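Local coordinates for glycoside hydrolase family 31 (Kribbella flavida DSM 17836, PDB 5X3I), which hydrolyses the alpha-1,3-glucosidic linkages of the cyclic tetrasaccharide cyclobis-(1-6)-alpha-nigerosyl to release isomaltose, at residues 577-582 and 620-625; 571-576 and 614-619. The protein carries 1 engineered substitution. All blocks are in the same frame, centred on the assembly; numbering follows the deposited sequence.

Interaction 1 of 2, residues 577-582 and 620-625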
ATOM      1  N   GLU A 577     -17.195  -3.688  21.013  1.00 21.19           N
ATOM      2  CA  GLU A 577     -17.961  -2.702  20.262  1.00 20.73           C
ATOM      3  C   GLU A 577     -17.267  -2.305  18.959  1.00 20.24           C
ATOM      4  O   GLU A 577     -17.893  -2.288  17.908  1.00 20.67           O
ATOM      5  CB  GLU A 577     -18.231  -1.455  21.114  1.00 19.85           C
ATOM      6  CG  GLU A 577     -18.994  -0.367  20.378  1.00 21.88           C
ATOM      7  CD  GLU A 577     -19.254   0.859  21.245  1.00 26.32           C
ATOM      8  OE1 GLU A 577     -18.554   1.028  22.257  1.00 26.95           O
ATOM      9  OE2 GLU A 577     -20.152   1.652  20.907  1.00 28.18           O
ATOM     10  N   LEU A 578     -15.984  -1.977  19.031  1.00 20.01           N
ATOM     11  CA  LEU A 578     -15.217  -1.662  17.828  1.00 18.35           C
ATOM     12  C   LEU A 578     -15.211  -2.847  16.861  1.00 19.95           C
ATOM     13  O   LEU A 578     -15.442  -2.682  15.674  1.00 22.30           O
ATOM     14  CB  LEU A 578     -13.780  -1.273  18.183  1.00 17.68           C
ATOM     15  CG  LEU A 578     -12.806  -1.131  17.013  1.00 20.71           C
ATOM     16  CD1 LEU A 578     -13.285  -0.085  16.034  1.00 15.85           C
ATOM     17  CD2 LEU A 578     -11.384  -0.827  17.490  1.00 17.98           C
ATOM     18  N   TYR A 579     -14.959  -4.039  17.386  1.00 19.90           N
ATOM     19  CA  TYR A 579     -14.885  -5.242  16.554  1.00 18.21           C
ATOM     20  C   TYR A 579     -16.182  -5.446  15.765  1.00 17.47           C
ATOM     21  O   TYR A 579     -16.152  -5.619  14.554  1.00 19.58           O
ATOM     22  CB  TYR A 579     -14.585  -6.460  17.422  1.00 16.73           C
ATOM     23  CG  TYR A 579     -14.318  -7.754  16.673  1.00 16.72           C
ATOM     24  CD1 TYR A 579     -13.154  -7.929  15.934  1.00 15.64           C
ATOM     25  CD2 TYR A 579     -15.215  -8.807  16.739  1.00 15.90           C
ATOM     26  CE1 TYR A 579     -12.902  -9.122  15.270  1.00 16.08           C
ATOM     27  CE2 TYR A 579     -14.972 -10.005  16.085  1.00 16.42           C
ATOM     28  CZ  TYR A 579     -13.815 -10.158  15.349  1.00 15.73           C
ATOM     29  OH  TYR A 579     -13.574 -11.349  14.700  1.00 18.20           O
ATOM     30  N   LEU A 580     -17.314  -5.376  16.453  1.00 18.78           N
ATOM     31  CA  LEU A 580     -18.607  -5.623  15.817  1.00 19.32           C
ATOM     32  C   LEU A 580     -19.057  -4.481  14.911  1.00 16.99           C
ATOM     33  O   LEU A 580     -19.707  -4.723  13.907  1.00 17.71           O
ATOM     34  CB  LEU A 580     -19.675  -5.907  16.877  1.00 20.35           C
ATOM     35  CG  LEU A 580     -19.497  -7.272  17.551  1.00 18.49           C
ATOM     36  CD1 LEU A 580     -20.372  -7.387  18.780  1.00 18.31           C
ATOM     37  CD2 LEU A 580     -19.796  -8.398  16.561  1.00 17.48           C
ATOM     38  N   ARG A 581     -18.717  -3.241  15.256  1.00 19.89           N
ATOM     39  CA  ARG A 581     -18.968  -2.133  14.332  1.00 17.76           C
ATOM     40  C   ARG A 581     -18.141  -2.339  13.064  1.00 15.30           C
ATOM     41  O   ARG A 581     -18.630  -2.169  11.963  1.00 14.79           O
ATOM     42  CB  ARG A 581     -18.627  -0.772  14.959  1.00 17.86           C
ATOM     43  CG  ARG A 581     -19.513  -0.346  16.129  1.00 20.87           C
ATOM     44  CD  ARG A 581     -20.997  -0.370  15.794  1.00 19.25           C
ATOM     45  NE  ARG A 581     -21.770   0.418  16.750  1.00 23.37           N
ATOM     46  CZ  ARG A 581     -23.091   0.381  16.862  1.00 23.34           C
ATOM     47  NH1 ARG A 581     -23.801  -0.423  16.086  1.00 23.49           N
ATOM     48  NH2 ARG A 581     -23.703   1.138  17.760  1.00 25.96           N
ATOM     49  N   ALA A 582     -16.878  -2.700  13.242  1.00 16.95           N
ATOM     50  CA  ALA A 582     -15.997  -2.956  12.111  1.00 14.57           C
ATOM     51  C   ALA A 582     -16.507  -4.127  11.282  1.00 15.89           C
ATOM     52  O   ALA A 582     -16.608  -4.031  10.069  1.00 17.96           O
ATOM     53  CB  ALA A 582     -14.586  -3.230  12.585  1.00 15.83           C
ATOM     54  N   ASP A 620     -20.670 -11.965  25.176  1.00 27.77           N
ATOM     55  CA  ASP A 620     -21.317 -13.124  24.579  1.00 25.70           C
ATOM     56  C   ASP A 620     -22.166 -12.747  23.376  1.00 24.22           C
ATOM     57  O   ASP A 620     -22.856 -13.582  22.827  1.00 29.34           O
ATOM     58  CB  ASP A 620     -22.156 -13.886  25.617  1.00 34.06           C
ATOM     59  CG  ASP A 620     -23.215 -13.025  26.276  1.00 36.02           C
ATOM     60  OD1 ASP A 620     -23.934 -12.288  25.573  1.00 35.28           O
ATOM     61  OD2 ASP A 620     -23.335 -13.097  27.516  1.00 45.00           O
ATOM     62  N   ARG A 621     -22.153 -11.477  22.998  1.00 24.61           N
ATOM     63  CA  ARG A 621     -22.752 -11.082  21.736  1.00 23.29           C
ATOM     64  C   ARG A 621     -21.807 -11.217  20.540  1.00 20.49           C
ATOM     65  O   ARG A 621     -22.260 -11.225  19.408  1.00 20.47           O
ATOM     66  CB  ARG A 621     -23.234  -9.639  21.805  1.00 23.32           C
ATOM     67  CG  ARG A 621     -24.321  -9.383  22.814  1.00 29.00           C
ATOM     68  CD  ARG A 621     -24.523  -7.891  22.975  1.00 27.66           C
ATOM     69  NE  ARG A 621     -23.345  -7.231  23.523  1.00 30.01           N
ATOM     70  CZ  ARG A 621     -23.252  -5.919  23.723  1.00 33.63           C
ATOM     71  NH1 ARG A 621     -24.271  -5.125  23.413  1.00 36.32           N
ATOM     72  NH2 ARG A 621     -22.145  -5.399  24.230  1.00 31.15           N
ATOM     73  N   VAL A 622     -20.505 -11.328  20.783  1.00 22.10           N
ATOM     74  CA  VAL A 622     -19.537 -11.231  19.687  1.00 18.98           C
ATOM     75  C   VAL A 622     -19.649 -12.376  18.664  1.00 19.33           C
ATOM     76  O   VAL A 622     -19.769 -12.134  17.467  1.00 20.42           O
ATOM     77  CB  VAL A 622     -18.096 -11.165  20.219  1.00 20.03           C
ATOM     78  CG1 VAL A 622     -17.104 -11.234  19.067  1.00 18.60           C
ATOM     79  CG2 VAL A 622     -17.890  -9.869  21.007  1.00 19.47           C
ATOM     80  N   VAL A 623     -19.626 -13.615  19.130  1.00 20.17           N
ATOM     81  CA  VAL A 623     -19.740 -14.745  18.212  1.00 17.19           C
ATOM     82  C   VAL A 623     -21.079 -14.752  17.458  1.00 20.87           C
ATOM     83  O   VAL A 623     -21.068 -14.775  16.235  1.00 19.37           O
ATOM     84  CB  VAL A 623     -19.520 -16.087  18.940  1.00 16.94           C
ATOM     85  CG1 VAL A 623     -19.987 -17.251  18.076  1.00 19.58           C
ATOM     86  CG2 VAL A 623     -18.047 -16.240  19.324  1.00 15.87           C
ATOM     87  N   PRO A 624     -22.228 -14.689  18.169  1.00 20.27           N
ATOM     88  CA  PRO A 624     -23.494 -14.754  17.429  1.00 20.47           C
ATOM     89  C   PRO A 624     -23.693 -13.610  16.441  1.00 18.97           C
ATOM     90  O   PRO A 624     -24.213 -13.825  15.355  1.00 20.61           O
ATOM     91  CB  PRO A 624     -24.556 -14.688  18.533  1.00 25.55           C
ATOM     92  CG  PRO A 624     -23.863 -15.090  19.761  1.00 25.81           C
ATOM     93  CD  PRO A 624     -22.468 -14.594  19.619  1.00 20.58           C
ATOM     94  N   LEU A 625     -23.284 -12.404  16.806  1.00 19.46           N
ATOM     95  CA  LEU A 625     -23.487 -11.286  15.903  1.00 19.36           C
ATOM     96  C   LEU A 625     -22.520 -11.350  14.718  1.00 19.04           C
ATOM     97  O   LEU A 625     -22.911 -11.085  13.591  1.00 19.42           O
ATOM     98  CB  LEU A 625     -23.351  -9.958  16.641  1.00 19.30           C
ATOM     99  CG  LEU A 625     -24.479  -9.640  17.627  1.00 23.18           C
ATOM    100  CD1 LEU A 625     -24.347  -8.208  18.137  1.00 22.51           C
ATOM    101  CD2 LEU A 625     -25.831  -9.854  16.987  1.00 22.36           C
TER

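Interaction 2 of 2, residues 571-576 and 614-619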
ATOM      1  N   GLY A 571      -1.536  -4.537  18.266  1.00 20.85           N
ATOM      2  CA  GLY A 571      -1.788  -4.207  19.655  1.00 24.77           C
ATOM      3  C   GLY A 571      -2.786  -5.133  20.325  1.00 26.49           C
ATOM      4  O   GLY A 571      -3.132  -6.172  19.774  1.00 25.80           O
ATOM      5  N   PRO A 572      -3.253  -4.759  21.526  1.00 27.67           N
ATOM      6  CA  PRO A 572      -4.228  -5.570  22.254  1.00 25.34           C
ATOM      7  C   PRO A 572      -5.478  -5.845  21.422  1.00 21.65           C
ATOM      8  O   PRO A 572      -5.830  -5.048  20.559  1.00 21.03           O
ATOM      9  CB  PRO A 572      -4.563  -4.709  23.473  1.00 26.53           C
ATOM     10  CG  PRO A 572      -3.356  -3.855  23.672  1.00 30.62           C
ATOM     11  CD  PRO A 572      -2.841  -3.566  22.289  1.00 29.63           C
ATOM     12  N   VAL A 573      -6.114  -6.980  21.683  1.00 20.27           N
ATOM     13  CA  VAL A 573      -7.344  -7.363  21.018  1.00 18.68           C
ATOM     14  C   VAL A 573      -8.386  -6.248  21.141  1.00 20.20           C
ATOM     15  O   VAL A 573      -8.556  -5.690  22.212  1.00 20.44           O
ATOM     16  CB  VAL A 573      -7.894  -8.673  21.621  1.00 20.12           C
ATOM     17  CG1 VAL A 573      -9.262  -8.995  21.066  1.00 18.06           C
ATOM     18  CG2 VAL A 573      -6.919  -9.821  21.377  1.00 19.88           C
ATOM     19  N   PRO A 574      -9.055  -5.899  20.033  1.00 19.31           N
ATOM     20  CA  PRO A 574     -10.090  -4.860  20.070  1.00 18.46           C
ATOM     21  C   PRO A 574     -11.220  -5.175  21.037  1.00 23.01           C
ATOM     22  O   PRO A 574     -11.547  -6.343  21.233  1.00 23.73           O
ATOM     23  CB  PRO A 574     -10.619  -4.843  18.631  1.00 17.25           C
ATOM     24  CG  PRO A 574     -10.236  -6.165  18.067  1.00 15.02           C
ATOM     25  CD  PRO A 574      -8.904  -6.451  18.680  1.00 16.91           C
ATOM     26  N   ASP A 575     -11.819  -4.144  21.616  1.00 23.03           N
ATOM     27  CA  ASP A 575     -13.012  -4.329  22.429  1.00 21.25           C
ATOM     28  C   ASP A 575     -14.187  -4.769  21.549  1.00 22.41           C
ATOM     29  O   ASP A 575     -14.148  -4.630  20.326  1.00 23.53           O
ATOM     30  CB  ASP A 575     -13.355  -3.050  23.203  1.00 25.40           C
ATOM     31  CG  ASP A 575     -13.568  -1.861  22.300  1.00 26.54           C
ATOM     32  OD1 ASP A 575     -14.710  -1.643  21.860  1.00 29.36           O
ATOM     33  OD2 ASP A 575     -12.586  -1.143  22.024  1.00 37.57           O
ATOM     34  N   ALA A 576     -15.211  -5.338  22.177  1.00 24.04           N
ATOM     35  CA  ALA A 576     -16.334  -5.925  21.448  1.00 22.36           C
ATOM     36  C   ALA A 576     -17.062  -4.926  20.553  1.00 20.61           C
ATOM     37  O   ALA A 576     -17.497  -5.273  19.457  1.00 21.55           O
ATOM     38  CB  ALA A 576     -17.316  -6.564  22.425  1.00 19.81           C
ATOM     39  N   ALA A 614     -14.381 -12.625  21.678  1.00 18.48           N
ATOM     40  CA  ALA A 614     -15.410 -12.929  22.666  1.00 18.84           C
ATOM     41  C   ALA A 614     -14.772 -13.321  23.984  1.00 21.44           C
ATOM     42  O   ALA A 614     -15.157 -12.823  25.032  1.00 25.61           O
ATOM     43  CB  ALA A 614     -16.329 -14.039  22.171  1.00 18.43           C
ATOM     44  N   GLU A 615     -13.779 -14.198  23.921  1.00 21.58           N
ATOM     45  CA  GLU A 615     -13.105 -14.663  25.119  1.00 21.67           C
ATOM     46  C   GLU A 615     -12.375 -13.539  25.838  1.00 24.44           C
ATOM     47  O   GLU A 615     -12.408 -13.458  27.059  1.00 26.30           O
ATOM     48  CB  GLU A 615     -12.116 -15.779  24.787  1.00 24.82           C
ATOM     49  CG  GLU A 615     -11.362 -16.285  26.004  1.00 35.41           C
ATOM     50  CD  GLU A 615     -10.511 -17.507  25.716  1.00 48.77           C
ATOM     51  OE1 GLU A 615     -10.646 -18.092  24.619  1.00 50.82           O
ATOM     52  OE2 GLU A 615      -9.702 -17.885  26.591  1.00 53.15           O
ATOM     53  N   THR A 616     -11.710 -12.677  25.076  1.00 24.56           N
ATOM     54  CA  THR A 616     -10.912 -11.618  25.667  1.00 21.58           C
ATOM     55  C   THR A 616     -11.819 -10.607  26.339  1.00 21.93           C
ATOM     56  O   THR A 616     -11.565 -10.187  27.462  1.00 23.45           O
ATOM     57  CB  THR A 616     -10.028 -10.903  24.625  1.00 21.79           C
ATOM     58  OG1 THR A 616      -9.177 -11.860  23.989  1.00 25.94           O
ATOM     59  CG2 THR A 616      -9.148  -9.880  25.303  1.00 23.43           C
ATOM     60  N   THR A 617     -12.881 -10.229  25.640  1.00 23.85           N
ATOM     61  CA  THR A 617     -13.808  -9.219  26.122  1.00 21.80           C
ATOM     62  C   THR A 617     -14.815  -9.749  27.136  1.00 26.76           C
ATOM     63  O   THR A 617     -15.369  -8.984  27.921  1.00 25.76           O
ATOM     64  CB  THR A 617     -14.584  -8.593  24.964  1.00 21.42           C
ATOM     65  OG1 THR A 617     -15.381  -9.599  24.327  1.00 24.24           O
ATOM     66  CG2 THR A 617     -13.625  -7.973  23.957  1.00 19.95           C
ATOM     67  N   GLY A 618     -15.050 -11.056  27.116  1.00 25.15           N
ATOM     68  CA  GLY A 618     -16.115 -11.643  27.906  1.00 25.02           C
ATOM     69  C   GLY A 618     -17.493 -11.268  27.392  1.00 25.63           C
ATOM     70  O   GLY A 618     -18.468 -11.357  28.124  1.00 30.15           O
ATOM     71  N   ASP A 619     -17.580 -10.854  26.129  1.00 27.30           N
ATOM     72  CA  ASP A 619     -18.845 -10.410  25.546  1.00 22.81           C
ATOM     73  C   ASP A 619     -19.495 -11.524  24.737  1.00 26.79           C
ATOM     74  O   ASP A 619     -18.953 -11.966  23.726  1.00 26.69           O
ATOM     75  CB  ASP A 619     -18.620  -9.179  24.665  1.00 24.25           C
ATOM     76  CG  ASP A 619     -19.897  -8.403  24.395  1.00 27.42           C
ATOM     77  OD1 ASP A 619     -20.927  -9.017  24.047  1.00 30.39           O
ATOM     78  OD2 ASP A 619     -19.874  -7.163  24.526  1.00 27.85           O
TER

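Interaction 1 of 2, residues 577-582 and 620-625
L580 reaches from helix 576-586 onto the N-terminal part of helix 622-650, where V622 and L625 receive it. Its two methyl groups divide the work. CD2 lies 3.8 Å from the carbonyl O of V622 and 3.9 Å from CB of L625. CD1 sits over CA of V622 and also meets CD1 of L625. The leucine CG stands anti to its own carbonyl carbon (chi1 -71°), which carries the fork toward helix 622-650, and the side chains of L580 and L625 cross at about a right angle.

V622 is shared between two neighbours in 577-582. Its CG2 faces CD1 of L580 at 4.2 Å, and its CG1, held anti to the backbone N (chi1 173°), comes obliquely against the ring of Y579, equally distant from CD2 and CE2 at 3.9 Å. The hydroxyl of Y579 takes no part here, since it is hydrogen-bonded to the carbonyl O of R608. An alanine in place of L580 would probably open a gap in front of L625 and V622, leaving L625 without its partner in 577-582 and V622 with Y579 and A576 but without the leucine fork.

No hydrogen bond or charge pair links the segments, and the touching residues are largely buried. The two helices of this TIM-barrel domain are therefore joined here by van der Waals packing of branched aliphatic and aromatic groups.

Interaction 2 of 2, residues 571-576 and 614-619
T616 and T617, on the last turn of helix 610-617, face V573 and A576 in the loop that leads from barrel strand 562-565 to helix 576-586, a strand-to-helix connection of the TIM-barrel domain. The two segments run nearly parallel here, their touching parts only 4° apart in direction.

T616 comes first, with its whole side chain laid against V573. Its OG1 is 4.0 Å from CG2 of the valine, its CG2 is 4.1 Å from CB, and the two side chains cross obliquely. The hydroxyl is itself hydrogen-bonded to the carbonyl O of H612, so the valine packs beside a polar atom that already has a partner.

At T617 the roles of the two branches separate. The methyl CG2, anti to the carbonyl carbon, touches the loop backbone, 3.6 Å from N of A576 and 3.8 Å from O of P574. With chi1 at 63°, OG1 turns back to its own helix end, where it accepts from N of D619 at 3.1 Å in an ST turn and is also hydrogen-bonded to the carbonyl O of V613.

G618 then leaves the helix with positive phi, a conformation that favours glycine. D619 follows, with its CB directed toward the loop. Its OD1 caps the backbone N of R621 in the turn that leads into helix 622-650, while OD2 pairs with the guanidinium of R621 in a salt bridge. Across from it, D575 is the N-cap of helix 576-586, its OD1 accepting from N of L578. Next to this N-cap, the methyl CB of A576 rests 3.4 Å from OD2 of D619.

Interactions 1 and 2 are consecutive parts of one interface, their centres about 9 Å apart. Each joins the region around the start of helix 576-586 to the chain running from helix 610-617 into helix 622-650. Interaction 1 is the buried part, helix against helix, and its side-chain-to-side-chain contacts are apolar. Interaction 2 is only partly buried and sets a loop against a helix end, with threonines and an aspartate whose polar atoms are bonded to nearby residues of the same helix end or the turn after it. The two merge where CG2 of V622 meets CB of A576 at 3.6 Å, and Y579 packs on P574.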